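Local coordinates for carbohydrate-binding module family 14 protein (Pseudocercospora fuligena, PDB 4Z4A) that probably binds chitin through its family 14 carbohydrate-binding module, as a fungal Avr4 effector of the kind recognised by the Cf-4 receptor, at residues D32-K37 and S64-I69; D43-S48 and Y55-P60; M73-G78 and K86-P91. All blocks are in the same frame, centred on the assembly; numbering follows the deposited sequence.

Interaction 1: D32-K37 and S64-I69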
loop_
_atom_site.group_PDB
_atom_site.type_symbol
_atom_site.label_atom_id
_atom_site.label_comp_id
_atom_site.label_asym_id
_atom_site.label_seq_id
_atom_site.Cartn_x
_atom_site.Cartn_y
_atom_site.Cartn_z
ATOM N N ASP B 32 -13.180 -9.654 3.836
ATOM C CA ASP B 32 -12.310 -9.057 2.829
ATOM C C ASP B 32 -11.035 -9.903 2.579
ATOM O O ASP B 32 -10.560 -10.039 1.448
ATOM C CB ASP B 32 -11.893 -7.649 3.225
ATOM C CG ASP B 32 -12.983 -6.604 3.011
ATOM O OD1 ASP B 32 -13.851 -6.801 2.131
ATOM O OD2 ASP B 32 -12.892 -5.539 3.672
ATOM N N ILE B 33 -10.487 -10.447 3.649
ATOM C CA ILE B 33 -9.307 -11.305 3.548
ATOM C C ILE B 33 -9.657 -12.552 2.783
ATOM O O ILE B 33 -8.926 -12.967 1.906
ATOM C CB ILE B 33 -8.772 -11.630 4.942
ATOM C CG1 ILE B 33 -8.206 -10.331 5.550
ATOM C CG2 ILE B 33 -7.642 -12.669 4.862
ATOM C CD1 ILE B 33 -8.596 -10.145 6.975
ATOM N N LYS B 34 -10.787 -13.173 3.112
ATOM C CA LYS B 34 -11.155 -14.419 2.431
ATOM C C LYS B 34 -11.487 -14.226 0.970
ATOM O O LYS B 34 -11.157 -15.058 0.153
ATOM C CB LYS B 34 -12.362 -15.091 3.114
ATOM C CG LYS B 34 -12.160 -15.596 4.527
ATOM C CD LYS B 34 -13.547 -16.009 5.050
ATOM C CE LYS B 34 -13.521 -17.149 6.035
ATOM N NZ LYS B 34 -13.303 -16.641 7.416
ATOM N N THR B 35 -12.153 -13.127 0.636
ATOM C CA THR B 35 -12.653 -12.915 -0.686
ATOM C C THR B 35 -11.574 -12.423 -1.653
ATOM O O THR B 35 -11.593 -12.780 -2.816
ATOM C CB THR B 35 -13.808 -11.902 -0.639
ATOM O OG1 THR B 35 -14.926 -12.522 0.010
ATOM C CG2 THR B 35 -14.239 -11.526 -1.996
ATOM N N THR B 36 -10.649 -11.609 -1.157
ATOM C CA THR B 36 -9.626 -10.929 -2.008
ATOM C C THR B 36 -8.210 -11.425 -1.783
ATOM O O THR B 36 -7.359 -11.228 -2.664
ATOM C CB THR B 36 -9.575 -9.376 -1.779
ATOM O OG1 THR B 36 -9.124 -9.051 -0.460
ATOM C CG2 THR B 36 -10.947 -8.741 -2.059
ATOM N N LYS B 37 -7.950 -11.986 -0.588
ATOM C CA LYS B 37 -6.618 -12.362 -0.120
ATOM C C LYS B 37 -5.730 -11.107 -0.032
ATOM O O LYS B 37 -4.496 -11.203 0.015
ATOM C CB LYS B 37 -5.967 -13.414 -1.016
ATOM C CG LYS B 37 -6.661 -14.757 -0.967
ATOM C CD LYS B 37 -5.786 -15.757 -1.704
ATOM C CE LYS B 37 -6.244 -17.183 -1.471
ATOM N NZ LYS B 37 -7.276 -17.461 -2.483
ATOM N N SER B 64 -3.240 -18.994 4.827
ATOM C CA SER B 64 -4.586 -19.566 4.843
ATOM C C SER B 64 -5.615 -18.494 4.444
ATOM O O SER B 64 -6.722 -18.808 4.003
ATOM C CB SER B 64 -4.935 -20.083 6.221
ATOM O OG SER B 64 -3.978 -21.038 6.624
ATOM N N TYR B 65 -5.233 -17.228 4.596
ATOM C CA TYR B 65 -6.101 -16.095 4.249
ATOM C C TYR B 65 -7.473 -16.196 4.907
ATOM O O TYR B 65 -8.504 -16.136 4.219
ATOM C CB TYR B 65 -6.244 -15.926 2.724
ATOM C CG TYR B 65 -4.921 -15.724 2.025
ATOM C CD1 TYR B 65 -4.333 -14.459 1.940
ATOM C CD2 TYR B 65 -4.268 -16.787 1.425
ATOM C CE1 TYR B 65 -3.134 -14.271 1.287
ATOM C CE2 TYR B 65 -3.058 -16.616 0.763
ATOM C CZ TYR B 65 -2.495 -15.361 0.714
ATOM O OH TYR B 65 -1.307 -15.216 0.062
ATOM N N LEU B 66 -7.468 -16.370 6.221
ATOM C CA LEU B 66 -8.718 -16.510 6.974
ATOM C C LEU B 66 -8.979 -15.340 7.919
ATOM O O LEU B 66 -10.132 -15.012 8.187
ATOM C CB LEU B 66 -8.724 -17.812 7.779
ATOM C CG LEU B 66 -8.669 -19.107 6.967
ATOM C CD1 LEU B 66 -8.421 -20.277 7.935
ATOM C CD2 LEU B 66 -9.945 -19.296 6.155
ATOM N N THR B 67 -7.917 -14.714 8.424
ATOM C CA THR B 67 -8.074 -13.622 9.356
ATOM C C THR B 67 -6.993 -12.621 9.026
ATOM O O THR B 67 -6.059 -12.907 8.239
ATOM C CB THR B 67 -7.946 -14.059 10.816
ATOM O OG1 THR B 67 -6.632 -14.583 11.003
ATOM C CG2 THR B 67 -9.019 -15.107 11.184
ATOM N N GLY B 68 -7.145 -11.443 9.612
ATOM C CA GLY B 68 -6.310 -10.315 9.291
ATOM C C GLY B 68 -5.679 -9.727 10.520
ATOM O O GLY B 68 -6.219 -9.858 11.634
ATOM N N ILE B 69 -4.537 -9.095 10.298
ATOM C CA ILE B 69 -3.819 -8.333 11.302
ATOM C C ILE B 69 -3.918 -6.838 11.009
ATOM O O ILE B 69 -3.657 -6.403 9.871
ATOM C CB ILE B 69 -2.343 -8.756 11.322
ATOM C CG1 ILE B 69 -2.220 -10.241 11.685
ATOM C CG2 ILE B 69 -1.563 -7.875 12.292
ATOM C CD1 ILE B 69 -0.855 -10.811 11.371
#
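Lys-37 lies over the ring of Tyr-65, the most covered residue of this contact. The interaction is CH-pi: the aliphatic chain of Lys-37 lies across one face of the ring, at about a right angle to the tyrosine side chain. Lys-37 CD sits 3.7 Å from the centroid of the Tyr-65 ring, close to the ring normal but offset toward the rim. Lys-37 CB lies over Tyr-65 CD1, 3.5 Å away, and Lys-37 CE reaches Tyr-65 CD2 across the same face. The chain stays extended through CE and bends only at chi4 (87°), which places NZ. Lys-37 is the first residue after the helix and has positive phi, and its CB is turned toward the tyrosine.

The apolar contacts centre on Ile-33, the buried residue on the helix side. Its CG2 is 3.5 Å from Tyr-65 C and packs more loosely on Tyr-65 CB. Its CD1 is pressed against Gly-68 CA at 3.3 Å, tighter than usual van der Waals contact. Here chi2 is 136°, off a staggered value, so the fit of CD1 on the glycine backbone looks somewhat strained.

Lys-34 adds a looser fringe. Its CG is 3.7 Å from Tyr-65 O, and its chain, bent at chi3 and chi4, crosses Leu-66 obliquely. NZ approaches Leu-66 O at 3.6 Å without a hydrogen bond. The segments meet through van der Waals and CH-pi contacts, many of them side chain on backbone.

The contact joins the C-terminal end of helix 30-36 to the turn leading into strand 68-74. Pro-60, at the end of strand 54-60, touches both Ile-33 and Tyr-65. Tyr-65 OH hydrogen-bonds to Tyr-65 OH of the second subunit, so the ring held by the helix end also belongs to the dimer interface.

Interaction 2: D43-S48 and Y55-P60. With EDO (1,2-ethanediol), chain K.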
loop_
_atom_site.group_PDB
_atom_site.type_symbol
_atom_site.label_atom_id
_atom_site.label_comp_id
_atom_site.label_asym_id
_atom_site.label_seq_id
_atom_site.Cartn_x
_atom_site.Cartn_y
_atom_site.Cartn_z
ATOM N N ASP B 43 -6.983 -3.330 -2.023
ATOM C CA ASP B 43 -7.702 -4.181 -1.110
ATOM C C ASP B 43 -7.271 -4.003 0.335
ATOM O O ASP B 43 -6.087 -3.779 0.585
ATOM C CB ASP B 43 -7.495 -5.639 -1.500
ATOM C CG ASP B 43 -8.128 -6.025 -2.814
ATOM O OD1 ASP B 43 -9.182 -5.443 -3.207
ATOM O OD2 ASP B 43 -7.626 -6.989 -3.399
ATOM N N CYS B 44 -8.222 -4.167 1.269
ATOM C CA CYS B 44 -7.907 -4.295 2.688
ATOM C C CYS B 44 -7.296 -2.993 3.233
ATOM O O CYS B 44 -6.501 -2.993 4.176
ATOM C CB CYS B 44 -6.985 -5.496 2.906
ATOM S SG CYS B 44 -7.701 -7.036 2.281
ATOM N N LEU B 45 -7.743 -1.882 2.639
ATOM C CA LEU B 45 -7.426 -0.547 3.137
ATOM C C LEU B 45 -8.694 0.145 3.583
ATOM O O LEU B 45 -9.708 0.140 2.861
ATOM C CB LEU B 45 -6.728 0.284 2.046
ATOM C CG LEU B 45 -5.381 -0.212 1.525
ATOM C CD1 LEU B 45 -4.875 0.613 0.367
ATOM C CD2 LEU B 45 -4.389 -0.183 2.655
ATOM N N TYR B 46 -8.608 0.832 4.725
ATOM C CA TYR B 46 -9.789 1.399 5.387
ATOM C C TYR B 46 -9.420 2.731 6.027
ATOM O O TYR B 46 -8.278 2.947 6.374
ATOM C CB TYR B 46 -10.257 0.446 6.502
ATOM C CG TYR B 46 -10.404 -1.010 6.088
ATOM C CD1 TYR B 46 -9.310 -1.885 6.165
ATOM C CD2 TYR B 46 -11.592 -1.515 5.576
ATOM C CE1 TYR B 46 -9.416 -3.208 5.781
ATOM C CE2 TYR B 46 -11.689 -2.820 5.172
ATOM C CZ TYR B 46 -10.594 -3.672 5.289
ATOM O OH TYR B 46 -10.671 -4.983 4.867
ATOM N N PRO B 47 -10.400 3.617 6.204
ATOM C CA PRO B 47 -10.207 4.803 6.997
ATOM C C PRO B 47 -9.922 4.406 8.447
ATOM O O PRO B 47 -10.337 3.322 8.870
ATOM C CB PRO B 47 -11.531 5.553 6.895
ATOM C CG PRO B 47 -12.468 4.679 6.171
ATOM C CD PRO B 47 -11.763 3.480 5.674
ATOM N N SER B 48 -9.199 5.249 9.148
ATOM C CA SER B 48 -9.054 5.108 10.586
ATOM C C SER B 48 -10.165 5.911 11.263
ATOM O O SER B 48 -10.280 7.114 11.024
ATOM C CB SER B 48 -7.716 5.630 11.050
ATOM O OG SER B 48 -7.726 5.849 12.444
ATOM N N TYR B 55 -4.505 5.797 8.106
ATOM C CA TYR B 55 -5.460 4.783 7.640
ATOM C C TYR B 55 -5.133 3.459 8.290
ATOM O O TYR B 55 -4.207 3.359 9.116
ATOM C CB TYR B 55 -5.427 4.661 6.090
ATOM C CG TYR B 55 -4.055 4.278 5.566
ATOM C CD1 TYR B 55 -3.027 5.233 5.456
ATOM C CD2 TYR B 55 -3.793 2.972 5.141
ATOM C CE1 TYR B 55 -1.783 4.879 4.988
ATOM C CE2 TYR B 55 -2.548 2.611 4.671
ATOM C CZ TYR B 55 -1.550 3.566 4.564
ATOM O OH TYR B 55 -0.296 3.217 4.077
ATOM N N ILE B 56 -5.955 2.461 7.993
ATOM C CA ILE B 56 -5.776 1.130 8.489
ATOM C C ILE B 56 -5.555 0.195 7.288
ATOM O O ILE B 56 -6.321 0.237 6.303
ATOM C CB ILE B 56 -6.993 0.661 9.264
ATOM C CG1 ILE B 56 -7.127 1.472 10.573
ATOM C CG2 ILE B 56 -6.902 -0.852 9.548
ATOM C CD1 ILE B 56 -8.403 1.165 11.324
ATOM N N GLN B 57 -4.482 -0.591 7.364
ATOM C CA GLN B 57 -4.290 -1.700 6.421
ATOM C C GLN B 57 -4.412 -2.986 7.187
ATOM O O GLN B 57 -3.770 -3.147 8.262
ATOM C CB GLN B 57 -2.939 -1.630 5.754
ATOM C CG GLN B 57 -2.682 -2.748 4.745
ATOM C CD GLN B 57 -1.535 -2.402 3.818
ATOM O OE1 GLN B 57 -0.952 -1.331 3.920
ATOM N NE2 GLN B 57 -1.223 -3.292 2.908
ATOM N N CYS B 58 -5.222 -3.907 6.655
ATOM C CA CYS B 58 -5.308 -5.270 7.160
ATOM C C CYS B 58 -4.422 -6.186 6.340
ATOM O O CYS B 58 -4.460 -6.185 5.123
ATOM C CB CYS B 58 -6.746 -5.772 7.162
ATOM S SG CYS B 58 -7.646 -5.035 8.528
ATOM N N SER B 59 -3.544 -6.917 7.019
ATOM C CA SER B 59 -2.692 -7.886 6.359
ATOM C C SER B 59 -3.207 -9.280 6.665
ATOM O O SER B 59 -3.526 -9.581 7.801
ATOM C CB SER B 59 -1.242 -7.768 6.839
ATOM O OG SER B 59 -0.607 -6.596 6.341
ATOM N N PRO B 60 -3.273 -10.157 5.664
ATOM C CA PRO B 60 -3.660 -11.527 6.064
ATOM C C PRO B 60 -2.675 -12.126 7.060
ATOM O O PRO B 60 -1.496 -11.840 6.952
ATOM C CB PRO B 60 -3.551 -12.313 4.760
ATOM C CG PRO B 60 -3.750 -11.259 3.688
ATOM C CD PRO B 60 -3.021 -10.062 4.220
HETATM C C1 EDO K . -12.237 -5.314 -1.130
HETATM O O1 EDO K . -11.543 -4.543 -2.097
HETATM C C2 EDO K . -11.248 -5.761 -0.071
HETATM O O2 EDO K . -10.805 -4.701 0.746
#
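Cys-44 and Cys-58 start the pairing of an antiparallel beta hairpin, strands 45-48 and 54-60. Just before it, Asp-43 OD1 accepts a bond from O1 of an ethanediol, probably from the crystallisation liquor. The other hydroxyl of this molecule, O2, takes the N-H of Cys-44 at 2.7 Å.

Cys-44 O receives the N-H of Cys-58 at 2.9 Å, in the carbonyl plane. Leu-45 faces Gln-57 in a non-hydrogen-bonded pair. Their side chains lie side by side and point the same way. Gln-57 CG is anti to the backbone N (chi1 -179°), and both CB and CG of Gln-57 lie 3.7 Å from Leu-45 CD2, which also touches the Tyr-55 ring. Tyr-46 and Ile-56 form the hydrogen-bonded pair. Tyr-46 N gives a bond to Ile-56 O at 2.8 Å, and Ile-56 N returns a nearly straight one to Tyr-46 O (176°). The Tyr-46 ring turns an edge to Ile-56 O, and its CE1 meets Cys-58 SG at 3.7 Å, an oblique sulfur-aromatic contact. Its OH is hydrogen-bonded to Asp-32 OD2 of helix 30-36. Beyond it, Pro-47 O and Ser-48 CA both touch Ile-56 CD1.

Both cysteines are in disulfides: Cys-58 with Cys-28 before helix 30-36, Cys-44 with Cys-38 in the loop after it. Backbone bonds and covalent links thus both hold the hairpin.

Interaction 3: M73-G78 and K86-P91. With EDO (1,2-ethanediol), chain M.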
loop_
_atom_site.group_PDB
_atom_site.type_symbol
_atom_site.label_atom_id
_atom_site.label_comp_id
_atom_site.label_asym_id
_atom_site.label_seq_id
_atom_site.Cartn_x
_atom_site.Cartn_y
_atom_site.Cartn_z
ATOM N N MET B 73 -1.633 2.864 9.982
ATOM C CA MET B 73 -0.593 3.451 9.158
ATOM C C MET B 73 -0.731 4.984 9.092
ATOM O O MET B 73 -1.850 5.502 8.891
ATOM C CB MET B 73 -0.696 2.891 7.726
ATOM C CG MET B 73 -0.674 1.370 7.602
ATOM S SD MET B 73 0.897 0.622 8.114
ATOM C CE MET B 73 1.981 1.248 6.819
ATOM N N PRO B 74 0.382 5.713 9.169
ATOM C CA PRO B 74 0.299 7.162 9.047
ATOM C C PRO B 74 0.310 7.628 7.573
ATOM O O PRO B 74 0.786 6.904 6.691
ATOM C CB PRO B 74 1.588 7.620 9.739
ATOM C CG PRO B 74 2.563 6.557 9.371
ATOM C CD PRO B 74 1.761 5.278 9.473
ATOM N N CYS B 75 -0.216 8.816 7.327
ATOM C CA CYS B 75 -0.008 9.529 6.091
ATOM C C CYS B 75 1.166 10.454 6.316
ATOM O O CYS B 75 1.418 10.872 7.466
ATOM C CB CYS B 75 -1.212 10.395 5.724
ATOM S SG CYS B 75 -2.610 9.397 5.133
ATOM N N PRO B 76 1.834 10.872 5.226
ATOM C CA PRO B 76 2.834 11.928 5.304
ATOM C C PRO B 76 2.227 13.194 5.945
ATOM O O PRO B 76 1.029 13.505 5.791
ATOM C CB PRO B 76 3.244 12.149 3.843
ATOM C CG PRO B 76 3.000 10.802 3.223
ATOM C CD PRO B 76 1.756 10.293 3.873
ATOM N N SER B 77 3.031 13.947 6.670
ATOM C CA SER B 77 2.596 15.233 7.232
ATOM C C SER B 77 1.859 16.070 6.199
ATOM O O SER B 77 2.357 16.300 5.106
ATOM C CB SER B 77 3.820 16.019 7.728
ATOM O OG SER B 77 3.456 17.277 8.319
ATOM N N GLY B 78 0.678 16.540 6.536
ATOM C CA GLY B 78 -0.049 17.417 5.653
ATOM C C GLY B 78 -0.988 16.739 4.672
ATOM O O GLY B 78 -1.671 17.435 3.915
ATOM N N LYS B 86 -8.332 5.340 -2.070
ATOM C CA LYS B 86 -7.632 4.550 -1.011
ATOM C C LYS B 86 -6.145 4.918 -0.880
ATOM O O LYS B 86 -5.217 4.075 -0.968
ATOM C CB LYS B 86 -7.759 3.048 -1.308
ATOM C CG LYS B 86 -9.227 2.594 -1.293
ATOM C CD LYS B 86 -9.716 2.453 0.132
ATOM C CE LYS B 86 -11.176 1.963 0.189
ATOM N NZ LYS B 86 -11.670 1.826 1.584
ATOM N N TRP B 87 -5.917 6.218 -0.795
ATOM C CA TRP B 87 -4.551 6.688 -0.576
ATOM C C TRP B 87 -4.529 7.941 0.268
ATOM O O TRP B 87 -5.553 8.620 0.470
ATOM C CB TRP B 87 -3.819 6.921 -1.908
ATOM C CG TRP B 87 -4.302 7.995 -2.842
ATOM C CD1 TRP B 87 -5.378 8.869 -2.656
ATOM C CD2 TRP B 87 -3.654 8.422 -4.055
ATOM N NE1 TRP B 87 -5.442 9.732 -3.719
ATOM C CE2 TRP B 87 -4.401 9.495 -4.575
ATOM C CE3 TRP B 87 -2.508 7.983 -4.769
ATOM C CZ2 TRP B 87 -4.095 10.104 -5.791
ATOM C CZ3 TRP B 87 -2.176 8.648 -5.992
ATOM C CH2 TRP B 87 -2.989 9.671 -6.486
ATOM N N CYS B 88 -3.329 8.253 0.722
ATOM C CA CYS B 88 -3.029 9.562 1.368
ATOM C C CYS B 88 -2.952 10.632 0.283
ATOM O O CYS B 88 -2.334 10.432 -0.744
ATOM C CB CYS B 88 -1.725 9.469 2.155
ATOM S SG CYS B 88 -1.810 8.289 3.507
ATOM N N ASP B 89 -3.604 11.773 0.487
ATOM C CA ASP B 89 -3.799 12.717 -0.606
ATOM C C ASP B 89 -3.872 14.145 -0.008
ATOM O O ASP B 89 -3.925 14.338 1.208
ATOM C CB ASP B 89 -5.053 12.308 -1.398
ATOM C CG ASP B 89 -5.196 12.925 -2.803
ATOM O OD1 ASP B 89 -4.347 13.665 -3.332
ATOM O OD2 ASP B 89 -6.184 12.563 -3.488
ATOM N N TRP B 90 -3.806 15.099 -0.929
ATOM C CA TRP B 90 -3.931 16.527 -0.564
ATOM C C TRP B 90 -5.216 16.686 0.239
ATOM O O TRP B 90 -6.246 16.075 -0.078
ATOM C CB TRP B 90 -3.954 17.367 -1.831
ATOM C CG TRP B 90 -2.647 17.379 -2.539
ATOM C CD1 TRP B 90 -2.221 16.561 -3.508
ATOM C CD2 TRP B 90 -1.574 18.308 -2.301
ATOM N NE1 TRP B 90 -0.935 16.880 -3.907
ATOM C CE2 TRP B 90 -0.526 17.971 -3.192
ATOM C CE3 TRP B 90 -1.420 19.404 -1.441
ATOM C CZ2 TRP B 90 0.682 18.666 -3.218
ATOM C CZ3 TRP B 90 -0.221 20.119 -1.493
ATOM C CH2 TRP B 90 0.797 19.756 -2.373
ATOM N N PRO B 91 -5.186 17.505 1.275
ATOM C CA PRO B 91 -6.347 17.720 2.150
ATOM C C PRO B 91 -7.641 18.079 1.459
ATOM O O PRO B 91 -8.704 17.685 1.938
ATOM C CB PRO B 91 -5.922 18.917 3.024
ATOM C CG PRO B 91 -4.476 18.856 3.068
ATOM C CD PRO B 91 -3.990 18.209 1.793
HETATM C C1 EDO M . -1.459 4.841 1.378
HETATM O O1 EDO M . -1.334 6.082 0.676
HETATM C C2 EDO M . -2.295 3.794 0.613
HETATM O O2 EDO M . -1.470 2.639 0.347
#
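Cys-75 and Cys-88 bring the two backbones together, with their CA atoms 5.6 Å apart. The link is a disulfide between the loop just after strand 68-74 and strand 87-89 of the small two-stranded sheet 80-82/87-89, which with the three-stranded sheet makes up the chitin-binding fold of this family. The touching parts run in broadly the same direction, 31° apart, but form no beta pairing with each other. Before the bridge, Lys-86 and Trp-87 both face Asn-82 in a G1 beta bulge.

The sulfurs, Cys-75 SG and Cys-88 SG, are bonded at 2.1 Å, with a left-handed chi3 of -77°. Pro-76 packs next to the bridge, its CD 4.0 Å from Cys-88 CB. Farther on, the Pro-91 ring rests against a backbone carbonyl, with CD 3.2 Å from Gly-78 O and CG close by. At the positive phi of Gly-78 a CB would press on the carbonyl O of Ser-77, which calls for glycine.

Asp-89 braces the second segment from within. Its OD2 accepts a weak bond from Trp-87 NE1 and a further one from Asn-82, and its OD1 accepts a weak bond from Trp-90 N. The second subunit covers part of this region: Trp-90 packs edge-to-face on Trp-90 of that subunit, and its NE1 bonds to Ser-77 O there. Beside the bridge, an ethanediol, probably from the crystallisation liquor, uses O1 to accept the N-H of Cys-88 at 2.9 Å and 170°.

From the N terminus, the chain first forms helix 30-36. Interaction 1 closes the longest loop, bringing the helix end to the turn before strand 68-74. Interaction 2 lies wholly within that loop and closes the short hairpin 45-48/54-60. The two touch: Thr-36 packs against Asp-43, and Ile-69 pairs with Ser-59 in the shared sheet. Interaction 3 follows in series, leaving strand 68-74 at its far end and closing the loop through strand 80-82. It lies about 25 Å from interaction 1, centre to centre, across the middle of the chain. Lys-86 bonding to Leu-45 O, and Met-73 to Tyr-55, tie it to the hairpin.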